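Local coordinates for protein dimethyl-sulfide monooxygenase (Hyphomicrobium sulfonivorans, PDB 6AK1) that oxidises dimethyl sulfide to methanethiol and formaldehyde with NADH and oxygen, using FMN as cofactor, in the first step of dimethyl sulfide degradation, at residues F10-C14 against V15-S19; M44-R48 against G49-C53; T259-R262 against N263-E266. All coordinates share one frame; numbering follows the deposited sequence.

Contact 1: F10-C14 against V15-S19; sequences FDMTC and VSHQS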
ATOM      1  N   PHE A  10       7.600  -3.481   2.410  1.00 20.29           N
ATOM      2  CA  PHE A  10       6.605  -2.735   3.163  1.00 21.39           C
ATOM      3  C   PHE A  10       7.352  -1.837   4.146  1.00 22.74           C
ATOM      4  O   PHE A  10       8.183  -2.322   4.933  1.00 23.25           O
ATOM      5  CB  PHE A  10       5.670  -3.722   3.866  1.00 20.69           C
ATOM      6  CG  PHE A  10       4.412  -3.125   4.431  1.00 22.90           C
ATOM      7  CD1 PHE A  10       3.656  -2.209   3.710  1.00 23.64           C
ATOM      8  CD2 PHE A  10       3.950  -3.537   5.677  1.00 23.02           C
ATOM      9  CE1 PHE A  10       2.483  -1.679   4.245  1.00 26.77           C
ATOM     10  CE2 PHE A  10       2.768  -3.021   6.217  1.00 26.43           C
ATOM     11  CZ  PHE A  10       2.040  -2.086   5.502  1.00 22.80           C
ATOM     12  N   ASP A  11       7.083  -0.535   4.083  1.00 19.23           N
ATOM     13  CA  ASP A  11       7.735   0.441   4.950  1.00 21.32           C
ATOM     14  C   ASP A  11       6.725   1.548   5.259  1.00 20.37           C
ATOM     15  O   ASP A  11       5.580   1.514   4.809  1.00 19.91           O
ATOM     16  CB  ASP A  11       9.019   0.981   4.292  1.00 18.68           C
ATOM     17  CG  ASP A  11      10.095   1.401   5.313  1.00 17.69           C
ATOM     18  OD1 ASP A  11       9.781   1.953   6.384  1.00 21.34           O
ATOM     19  OD2 ASP A  11      11.284   1.210   5.034  1.00 19.30           O
ATOM     20  N   MET A  12       7.153   2.527   6.046  1.00 17.11           N
ATOM     21  CA  MET A  12       6.303   3.645   6.423  1.00 19.61           C
ATOM     22  C   MET A  12       7.242   4.759   6.850  1.00 18.49           C
ATOM     23  O   MET A  12       8.354   4.487   7.283  1.00 20.59           O
ATOM     24  CB  MET A  12       5.328   3.247   7.548  1.00 20.19           C
ATOM     25  CG  MET A  12       4.392   4.344   8.033  1.00 19.88           C
ATOM     26  SD  MET A  12       3.058   3.696   9.112  1.00 25.70           S
ATOM     27  CE  MET A  12       2.576   5.188   9.947  1.00 22.51           C
ATOM     28  N   THR A  13       6.824   6.015   6.692  1.00 20.03           N
ATOM     29  CA  THR A  13       7.744   7.119   6.976  1.00 19.64           C
ATOM     30  C   THR A  13       7.755   7.417   8.481  1.00 20.81           C
ATOM     31  O   THR A  13       7.462   8.524   8.936  1.00 21.03           O
ATOM     32  CB  THR A  13       7.384   8.360   6.163  1.00 22.43           C
ATOM     33  OG1 THR A  13       6.932   7.984   4.853  1.00 20.80           O
ATOM     34  CG2 THR A  13       8.603   9.266   6.034  1.00 21.29           C
ATOM     35  N   CYS A  14       8.103   6.384   9.251  1.00 19.68           N
ATOM     36  CA  CYS A  14       8.098   6.435  10.708  1.00 20.03           C
ATOM     37  C   CYS A  14       9.103   5.410  11.229  1.00 20.28           C
ATOM     38  O   CYS A  14       9.744   4.706  10.452  1.00 18.09           O
ATOM     39  CB  CYS A  14       6.704   6.151  11.265  1.00 20.55           C
ATOM     40  SG  CYS A  14       6.186   4.440  11.031  1.00 22.68           S
ATOM     41  N   VAL A  15       9.202   5.293  12.558  1.00 21.42           N
ATOM     42  CA  VAL A  15      10.219   4.436  13.166  1.00 22.28           C
ATOM     43  C   VAL A  15       9.687   3.016  13.378  1.00 23.80           C
ATOM     44  O   VAL A  15      10.163   2.066  12.747  1.00 22.44           O
ATOM     45  CB  VAL A  15      10.725   5.041  14.487  1.00 24.22           C
ATOM     46  CG1 VAL A  15      11.758   4.116  15.134  1.00 19.46           C
ATOM     47  CG2 VAL A  15      11.318   6.447  14.259  1.00 19.15           C
ATOM     48  N   SER A  16       8.720   2.847  14.280  1.00 21.47           N
ATOM     49  CA  SER A  16       8.127   1.534  14.544  1.00 20.84           C
ATOM     50  C   SER A  16       6.860   1.376  13.706  1.00 22.96           C
ATOM     51  O   SER A  16       5.875   2.097  13.908  1.00 20.29           O
ATOM     52  CB  SER A  16       7.824   1.368  16.027  1.00 21.14           C
ATOM     53  OG  SER A  16       9.014   1.375  16.809  1.00 24.24           O
ATOM     54  N   HIS A  17       6.885   0.426  12.775  1.00 19.42           N
ATOM     55  CA  HIS A  17       5.804   0.244  11.818  1.00 21.37           C
ATOM     56  C   HIS A  17       4.961  -0.969  12.187  1.00 19.95           C
ATOM     57  O   HIS A  17       3.836  -0.835  12.670  1.00 22.91           O
ATOM     58  CB  HIS A  17       6.380   0.090  10.402  1.00 18.76           C
ATOM     59  CG  HIS A  17       5.347  -0.016   9.327  1.00 17.45           C
ATOM     60  ND1 HIS A  17       5.630  -0.529   8.076  1.00 17.91           N
ATOM     61  CD2 HIS A  17       4.037   0.336   9.304  1.00 20.73           C
ATOM     62  CE1 HIS A  17       4.535  -0.495   7.332  1.00 19.04           C
ATOM     63  NE2 HIS A  17       3.554   0.022   8.055  1.00 21.44           N
ATOM     64  N   GLN A  18       5.495  -2.156  11.929  1.00 21.75           N
ATOM     65  CA  GLN A  18       4.850  -3.411  12.285  1.00 25.97           C
ATOM     66  C   GLN A  18       5.501  -4.103  13.482  1.00 26.27           C
ATOM     67  O   GLN A  18       4.976  -5.124  13.941  1.00 26.12           O
ATOM     68  CB  GLN A  18       4.843  -4.360  11.080  1.00 21.76           C
ATOM     69  CG  GLN A  18       4.125  -3.813   9.854  1.00 24.51           C
ATOM     70  CD  GLN A  18       2.609  -3.657  10.059  1.00 28.98           C
ATOM     71  OE1 GLN A  18       2.058  -2.562   9.925  1.00 30.05           O
ATOM     72  NE2 GLN A  18       1.938  -4.755  10.371  1.00 23.97           N
ATOM     73  N   SER A  19       6.608  -3.568  14.016  1.00 21.78           N
ATOM     74  CA  SER A  19       7.337  -4.181  15.125  1.00 24.72           C
ATOM     75  C   SER A  19       7.633  -3.145  16.201  1.00 28.07           C
ATOM     76  O   SER A  19       7.918  -1.983  15.896  1.00 30.45           O
ATOM     77  CB  SER A  19       8.658  -4.801  14.657  1.00 25.98           C
ATOM     78  OG  SER A  19       8.429  -5.944  13.847  1.00 27.66           O
TER
HETATM   79  O   HOH W   1       7.164  -2.616   7.428  1.00 18.36           O
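F10 and H17 each swing CG opposite their own backbone N, with chi1 at -167° and -176°, which carries the H17 ring, from the loop after strand 6-12, over the phenyl ring of F10, which is on the strand. CE1 of H17 lies over one face of that ring, shifted toward its rim, and comes 3.3 Å from CE2 of F10. The ring planes meet obliquely, at 48°. The imidazole is itself covered on both faces. CB of M12 sits 3.6 Å from the H17 ring centroid, almost on its normal, as a CH-pi contact, with SD of M12 3.5 Å from CD2 of H17; CG of Q18 lies over the opposite face. The imidazole is thus sandwiched between the side chains of M12 and Q18, which limits its rotation. A water joins the ends: it donates to O of F10 at 2.7 Å and lies 2.7 Å from ND1 of H17, tying the buried imidazole to the strand backbone. Around them, H17 O accepts a bond from Q79, while F55 and F245 bring further rings to F10. With the side chain of M12 about 5 Å from that of D58, a probable FMN ligand, this turn belongs to the catalytic end of the first strand of a TIM barrel.

Contact 2: M44-R48 against G49-C53; sequences MELER and GCFDC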
ATOM      1  N   MET A  44      17.714   1.932  -3.804  1.00 20.34           N
ATOM      2  CA  MET A  44      18.779   1.290  -4.563  1.00 21.20           C
ATOM      3  C   MET A  44      18.949  -0.165  -4.151  1.00 22.87           C
ATOM      4  O   MET A  44      19.182  -1.033  -5.002  1.00 21.66           O
ATOM      5  CB  MET A  44      20.086   2.050  -4.377  1.00 24.69           C
ATOM      6  CG  MET A  44      20.052   3.461  -4.943  1.00 22.68           C
ATOM      7  SD  MET A  44      21.723   4.150  -5.077  1.00 32.69           S
ATOM      8  CE  MET A  44      22.025   4.648  -3.394  1.00 23.07           C
ATOM      9  N   GLU A  45      18.838  -0.444  -2.848  1.00 20.42           N
ATOM     10  CA  GLU A  45      18.983  -1.802  -2.351  1.00 23.18           C
ATOM     11  C   GLU A  45      17.856  -2.705  -2.855  1.00 26.24           C
ATOM     12  O   GLU A  45      18.091  -3.888  -3.126  1.00 23.36           O
ATOM     13  CB  GLU A  45      19.034  -1.783  -0.820  1.00 22.73           C
ATOM     14  CG  GLU A  45      19.015  -3.154  -0.165  1.00 24.08           C
ATOM     15  CD  GLU A  45      20.355  -3.893  -0.265  1.00 27.77           C
ATOM     16  OE1 GLU A  45      21.202  -3.490  -1.086  1.00 25.74           O
ATOM     17  OE2 GLU A  45      20.561  -4.874   0.490  1.00 29.15           O
ATOM     18  N   LEU A  46      16.643  -2.161  -3.021  1.00 23.77           N
ATOM     19  CA  LEU A  46      15.559  -2.931  -3.628  1.00 22.87           C
ATOM     20  C   LEU A  46      15.860  -3.321  -5.070  1.00 22.44           C
ATOM     21  O   LEU A  46      15.436  -4.393  -5.510  1.00 22.75           O
ATOM     22  CB  LEU A  46      14.245  -2.149  -3.560  1.00 22.02           C
ATOM     23  CG  LEU A  46      13.620  -1.939  -2.169  1.00 22.45           C
ATOM     24  CD1 LEU A  46      12.207  -1.448  -2.289  1.00 26.54           C
ATOM     25  CD2 LEU A  46      13.634  -3.213  -1.371  1.00 21.14           C
ATOM     26  N   GLU A  47      16.586  -2.486  -5.829  1.00 22.51           N
ATOM     27  CA  GLU A  47      16.874  -2.860  -7.214  1.00 25.69           C
ATOM     28  C   GLU A  47      17.988  -3.893  -7.310  1.00 23.41           C
ATOM     29  O   GLU A  47      17.992  -4.704  -8.237  1.00 28.33           O
ATOM     30  CB  GLU A  47      17.230  -1.629  -8.063  1.00 27.47           C
ATOM     31  CG  GLU A  47      16.057  -0.725  -8.255  1.00 26.19           C
ATOM     32  CD  GLU A  47      16.110   0.131  -9.511  1.00 25.09           C
ATOM     33  OE1 GLU A  47      17.207   0.532  -9.960  1.00 31.31           O
ATOM     34  OE2 GLU A  47      15.026   0.416 -10.049  1.00 25.58           O
ATOM     35  N   ARG A  48      18.922  -3.895  -6.364  1.00 26.35           N
ATOM     36  CA  ARG A  48      19.909  -4.966  -6.307  1.00 30.24           C
ATOM     37  C   ARG A  48      19.237  -6.336  -6.233  1.00 26.53           C
ATOM     38  O   ARG A  48      19.772  -7.321  -6.754  1.00 29.59           O
ATOM     39  CB  ARG A  48      20.850  -4.752  -5.110  1.00 29.94           C
ATOM     40  CG  ARG A  48      21.968  -5.788  -4.987  1.00 24.35           C
ATOM     41  CD  ARG A  48      22.905  -5.477  -3.836  1.00 27.10           C
ATOM     42  NE  ARG A  48      22.350  -5.758  -2.513  1.00 25.62           N
ATOM     43  CZ  ARG A  48      22.450  -6.932  -1.889  1.00 28.56           C
ATOM     44  NH1 ARG A  48      23.064  -7.952  -2.481  1.00 27.96           N
ATOM     45  NH2 ARG A  48      21.935  -7.093  -0.673  1.00 22.14           N
ATOM     46  N   GLY A  49      18.059  -6.414  -5.621  1.00 29.50           N
ATOM     47  CA  GLY A  49      17.301  -7.644  -5.552  1.00 25.36           C
ATOM     48  C   GLY A  49      16.118  -7.728  -6.490  1.00 30.28           C
ATOM     49  O   GLY A  49      15.336  -8.681  -6.376  1.00 31.36           O
ATOM     50  N   CYS A  50      15.945  -6.754  -7.397  1.00 30.44           N
ATOM     51  CA  CYS A  50      14.859  -6.741  -8.394  1.00 27.59           C
ATOM     52  C   CYS A  50      13.475  -6.839  -7.745  1.00 27.52           C
ATOM     53  O   CYS A  50      12.547  -7.450  -8.290  1.00 25.69           O
ATOM     54  CB  CYS A  50      15.049  -7.852  -9.437  1.00 29.21           C
ATOM     55  SG  CYS A  50      16.469  -7.644 -10.553  1.00 35.56           S
ATOM     56  N   PHE A  51      13.326  -6.230  -6.569  1.00 24.84           N
ATOM     57  CA  PHE A  51      12.007  -6.121  -5.954  1.00 23.09           C
ATOM     58  C   PHE A  51      11.070  -5.320  -6.857  1.00 23.96           C
ATOM     59  O   PHE A  51      11.485  -4.395  -7.563  1.00 21.06           O
ATOM     60  CB  PHE A  51      12.102  -5.440  -4.581  1.00 21.18           C
ATOM     61  CG  PHE A  51      12.327  -6.390  -3.426  1.00 26.85           C
ATOM     62  CD1 PHE A  51      13.259  -7.419  -3.511  1.00 24.14           C
ATOM     63  CD2 PHE A  51      11.608  -6.239  -2.245  1.00 21.93           C
ATOM     64  CE1 PHE A  51      13.466  -8.278  -2.442  1.00 24.50           C
ATOM     65  CE2 PHE A  51      11.814  -7.094  -1.163  1.00 26.10           C
ATOM     66  CZ  PHE A  51      12.747  -8.113  -1.257  1.00 22.50           C
ATOM     67  N   ASP A  52       9.785  -5.666  -6.814  1.00 23.03           N
ATOM     68  CA  ASP A  52       8.823  -4.965  -7.654  1.00 24.74           C
ATOM     69  C   ASP A  52       8.546  -3.549  -7.155  1.00 25.09           C
ATOM     70  O   ASP A  52       8.425  -2.622  -7.967  1.00 21.01           O
ATOM     71  CB  ASP A  52       7.531  -5.767  -7.747  1.00 21.16           C
ATOM     72  CG  ASP A  52       7.716  -7.045  -8.555  1.00 25.03           C
ATOM     73  OD1 ASP A  52       8.077  -8.079  -7.947  1.00 25.68           O
ATOM     74  OD2 ASP A  52       7.531  -7.006  -9.796  1.00 23.45           O
ATOM     75  N   CYS A  53       8.459  -3.349  -5.839  1.00 22.39           N
ATOM     76  CA  CYS A  53       7.836  -2.126  -5.361  1.00 22.11           C
ATOM     77  C   CYS A  53       8.213  -1.853  -3.908  1.00 23.60           C
ATOM     78  O   CYS A  53       8.351  -2.784  -3.109  1.00 23.36           O
ATOM     79  CB  CYS A  53       6.303  -2.222  -5.529  1.00 24.94           C
ATOM     80  SG  CYS A  53       5.389  -0.704  -5.188  1.00 38.26           S
TER
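L46 O and F51 N form the outer bond of a helix end, 3.0 Å long, inside which C50 N reaches E47 O, also at 3.0 Å, while C50 takes a positive phi of 56° that lets the chain reverse. L46 O is met by a second, weak donor, G49 N. The two main bonds differ in approach: the donor of F51 comes to its carbonyl with a modest tilt, whereas that of C50 stands above the carbonyl plane of E47.

Turning back places F51 beside L46. CD2 of L46 lies 3.7 Å from CD2 of F51, obliquely to the ring, and CB of F51 packs 3.6 Å from L46 O. I409 and V405 of helix 403-418 touch F51 and L46 respectively and continue this apolar patch.

On another side of the helix, R48 runs out with CG anti to its backbone N (chi1 -178°) and bends at chi3 (74°), which brings the guanidinium back to grip E45 side-on: NE of R48 bonds to OE1 of E45 and NH2 to OE2, each at 2.9 Å and nearly straight. Both oxygens lie close to the guanidinium plane, while the carboxylate is turned and met from out of its own plane. NH2 of R48 also reaches D410 and OE2 of E45 T406, so the ion pair ties in helix 403-418. E47 OE2 receives the backbone N of E97, H98 and V99.

The two backbone bonds and the positive phi of C50 define a Schellman motif, here closing helix 36-48 and steering the chain into strand 53-57 of the TIM barrel.

Contact 3: T259-R262 against N263-E266; sequences TDIR and NQAE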
ATOM      1  N   THR A 259      -9.576 -16.944  -3.121  1.00 30.18           N
ATOM      2  CA  THR A 259     -10.665 -17.439  -3.958  1.00 28.13           C
ATOM      3  C   THR A 259     -11.848 -16.474  -3.937  1.00 30.44           C
ATOM      4  O   THR A 259     -12.428 -16.172  -4.987  1.00 28.34           O
ATOM      5  CB  THR A 259     -11.096 -18.836  -3.487  1.00 29.47           C
ATOM      6  OG1 THR A 259     -10.001 -19.751  -3.626  1.00 26.95           O
ATOM      7  CG2 THR A 259     -12.288 -19.342  -4.288  1.00 27.98           C
ATOM      8  N   ASP A 260     -12.208 -15.965  -2.748  1.00 29.81           N
ATOM      9  CA  ASP A 260     -13.301 -14.992  -2.648  1.00 32.44           C
ATOM     10  C   ASP A 260     -12.994 -13.702  -3.408  1.00 30.95           C
ATOM     11  O   ASP A 260     -13.860 -13.173  -4.117  1.00 30.59           O
ATOM     12  CB  ASP A 260     -13.610 -14.677  -1.183  1.00 29.00           C
ATOM     13  CG  ASP A 260     -14.383 -15.802  -0.491  1.00 42.20           C
ATOM     14  OD1 ASP A 260     -14.871 -16.714  -1.205  1.00 39.47           O
ATOM     15  OD2 ASP A 260     -14.521 -15.770   0.758  1.00 42.74           O
ATOM     16  N   ILE A 261     -11.773 -13.172  -3.261  1.00 31.18           N
ATOM     17  CA  ILE A 261     -11.421 -11.923  -3.940  1.00 33.02           C
ATOM     18  C   ILE A 261     -11.537 -12.090  -5.448  1.00 28.58           C
ATOM     19  O   ILE A 261     -12.083 -11.222  -6.141  1.00 25.21           O
ATOM     20  CB  ILE A 261     -10.009 -11.454  -3.523  1.00 28.58           C
ATOM     21  CG1 ILE A 261     -10.051 -10.790  -2.146  1.00 29.48           C
ATOM     22  CG2 ILE A 261      -9.391 -10.534  -4.578  1.00 26.50           C
ATOM     23  CD1 ILE A 261      -8.694 -10.717  -1.462  1.00 28.82           C
ATOM     24  N   ARG A 262     -11.051 -13.220  -5.979  1.00 27.29           N
ATOM     25  CA  ARG A 262     -11.111 -13.426  -7.426  1.00 31.81           C
ATOM     26  C   ARG A 262     -12.536 -13.727  -7.903  1.00 33.09           C
ATOM     27  O   ARG A 262     -12.869 -13.428  -9.056  1.00 32.79           O
ATOM     28  CB  ARG A 262     -10.135 -14.532  -7.842  1.00 31.69           C
ATOM     29  CG  ARG A 262      -8.671 -14.236  -7.462  1.00 31.06           C
ATOM     30  CD  ARG A 262      -7.656 -15.172  -8.140  1.00 27.62           C
ATOM     31  NE  ARG A 262      -6.379 -15.183  -7.432  1.00 30.39           N
ATOM     32  CZ  ARG A 262      -5.416 -14.274  -7.585  1.00 30.64           C
ATOM     33  NH1 ARG A 262      -5.573 -13.258  -8.430  1.00 28.95           N
ATOM     34  NH2 ARG A 262      -4.299 -14.373  -6.876  1.00 27.85           N
ATOM     35  N   ASN A 263     -13.392 -14.293  -7.039  1.00 27.45           N
ATOM     36  CA  ASN A 263     -14.816 -14.369  -7.360  1.00 32.80           C
ATOM     37  C   ASN A 263     -15.417 -12.970  -7.469  1.00 31.47           C
ATOM     38  O   ASN A 263     -16.159 -12.664  -8.410  1.00 30.24           O
ATOM     39  CB  ASN A 263     -15.568 -15.187  -6.300  1.00 29.68           C
ATOM     40  CG  ASN A 263     -15.170 -16.662  -6.289  1.00 32.59           C
ATOM     41  OD1 ASN A 263     -14.629 -17.187  -7.263  1.00 32.01           O
ATOM     42  ND2 ASN A 263     -15.447 -17.336  -5.176  1.00 34.28           N
ATOM     43  N   GLN A 264     -15.091 -12.103  -6.509  1.00 31.58           N
ATOM     44  CA  GLN A 264     -15.589 -10.732  -6.529  1.00 31.59           C
ATOM     45  C   GLN A 264     -15.052  -9.953  -7.730  1.00 33.18           C
ATOM     46  O   GLN A 264     -15.756  -9.093  -8.275  1.00 30.91           O
ATOM     47  CB  GLN A 264     -15.239 -10.041  -5.203  1.00 31.87           C
ATOM     48  CG  GLN A 264     -16.173 -10.438  -4.039  1.00 30.43           C
ATOM     49  CD  GLN A 264     -15.492 -10.499  -2.660  1.00 37.11           C
ATOM     50  OE1 GLN A 264     -14.447  -9.892  -2.433  1.00 40.29           O
ATOM     51  NE2 GLN A 264     -16.094 -11.254  -1.738  1.00 39.48           N
ATOM     52  N   ALA A 265     -13.827 -10.249  -8.179  1.00 29.59           N
ATOM     53  CA  ALA A 265     -13.309  -9.560  -9.358  1.00 29.97           C
ATOM     54  C   ALA A 265     -14.149  -9.891 -10.582  1.00 35.15           C
ATOM     55  O   ALA A 265     -14.567  -8.996 -11.328  1.00 32.35           O
ATOM     56  CB  ALA A 265     -11.843  -9.927  -9.596  1.00 25.14           C
ATOM     57  N   GLU A 266     -14.424 -11.182 -10.786  1.00 33.68           N
ATOM     58  CA  GLU A 266     -15.285 -11.604 -11.887  1.00 36.38           C
ATOM     59  C   GLU A 266     -16.693 -11.027 -11.755  1.00 34.80           C
ATOM     60  O   GLU A 266     -17.302 -10.628 -12.755  1.00 33.12           O
ATOM     61  CB  GLU A 266     -15.333 -13.127 -11.945  1.00 36.97           C
ATOM     62  CG  GLU A 266     -14.102 -13.737 -12.560  1.00 34.06           C
ATOM     63  CD  GLU A 266     -14.302 -15.198 -12.889  1.00 49.04           C
ATOM     64  OE1 GLU A 266     -14.639 -15.975 -11.966  1.00 45.14           O
ATOM     65  OE2 GLU A 266     -14.143 -15.559 -14.078  1.00 54.89           O
TER
HETATM   66  O   HOH W   2     -17.075 -16.002  -3.021  1.00 39.82           O
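The side-chain amides of N263 and Q264 each lay one face on the carbonyl oxygen four residues back. T259 O sits over the N263 amide, 3.1 Å from CG, and D260 O over that of Q264, 3.5 Å from CD. Both belong to helix 251-267, the helix of a beta-alpha-beta unit of the TIM barrel, between strands 243-246 and 276-284. In N263, CG lies opposite its own carbonyl carbon (chi1 -67°), which folds the amide back along the helix, alongside T259; CG2 of T259 comes 3.8 Å from ND2 of N263. At the amide's edge ND2 of N263 donates to a water at 3.0 Å that in turn donates to OD1 of D260 at 2.9 Å; amide and carboxylate planes are 48° apart. OD1 of N263 is taken by R272 and OD1 of D260 also by Q256.

The side chain of Q264 touches S234 and A238 of helix 232-240. Replacing Q264 with an alanine would probably strip the cover from D260 O and leave a gap against that neighbouring helix.

Beneath these side chains the ordinary helical ladder runs from N263 N to T259 O and on to E266, whose backbone N meets R262 O at 3.2 Å.

How the contacts relate
Contacts 1, 2 and 3 follow one another along a single chain and fall within one luciferase-like TIM barrel. Contacts 1 and 2 are close: their centres lie about 18 Å apart and their nearest atoms about 6 Å. The first occupies the end of strand 6-12 and the turn beyond; the second ends helix 36-48, the next barrel element, and leads to strand 53-57, which pairs with strand 6-12. Contact 3, on helix 251-267, is about 30 Å from both between centres, and lies across the chain's centre from contact 1. They sample three places in one barrel: a strand-end turn near the probable FMN site, a helix terminus and a helix of the outer layer.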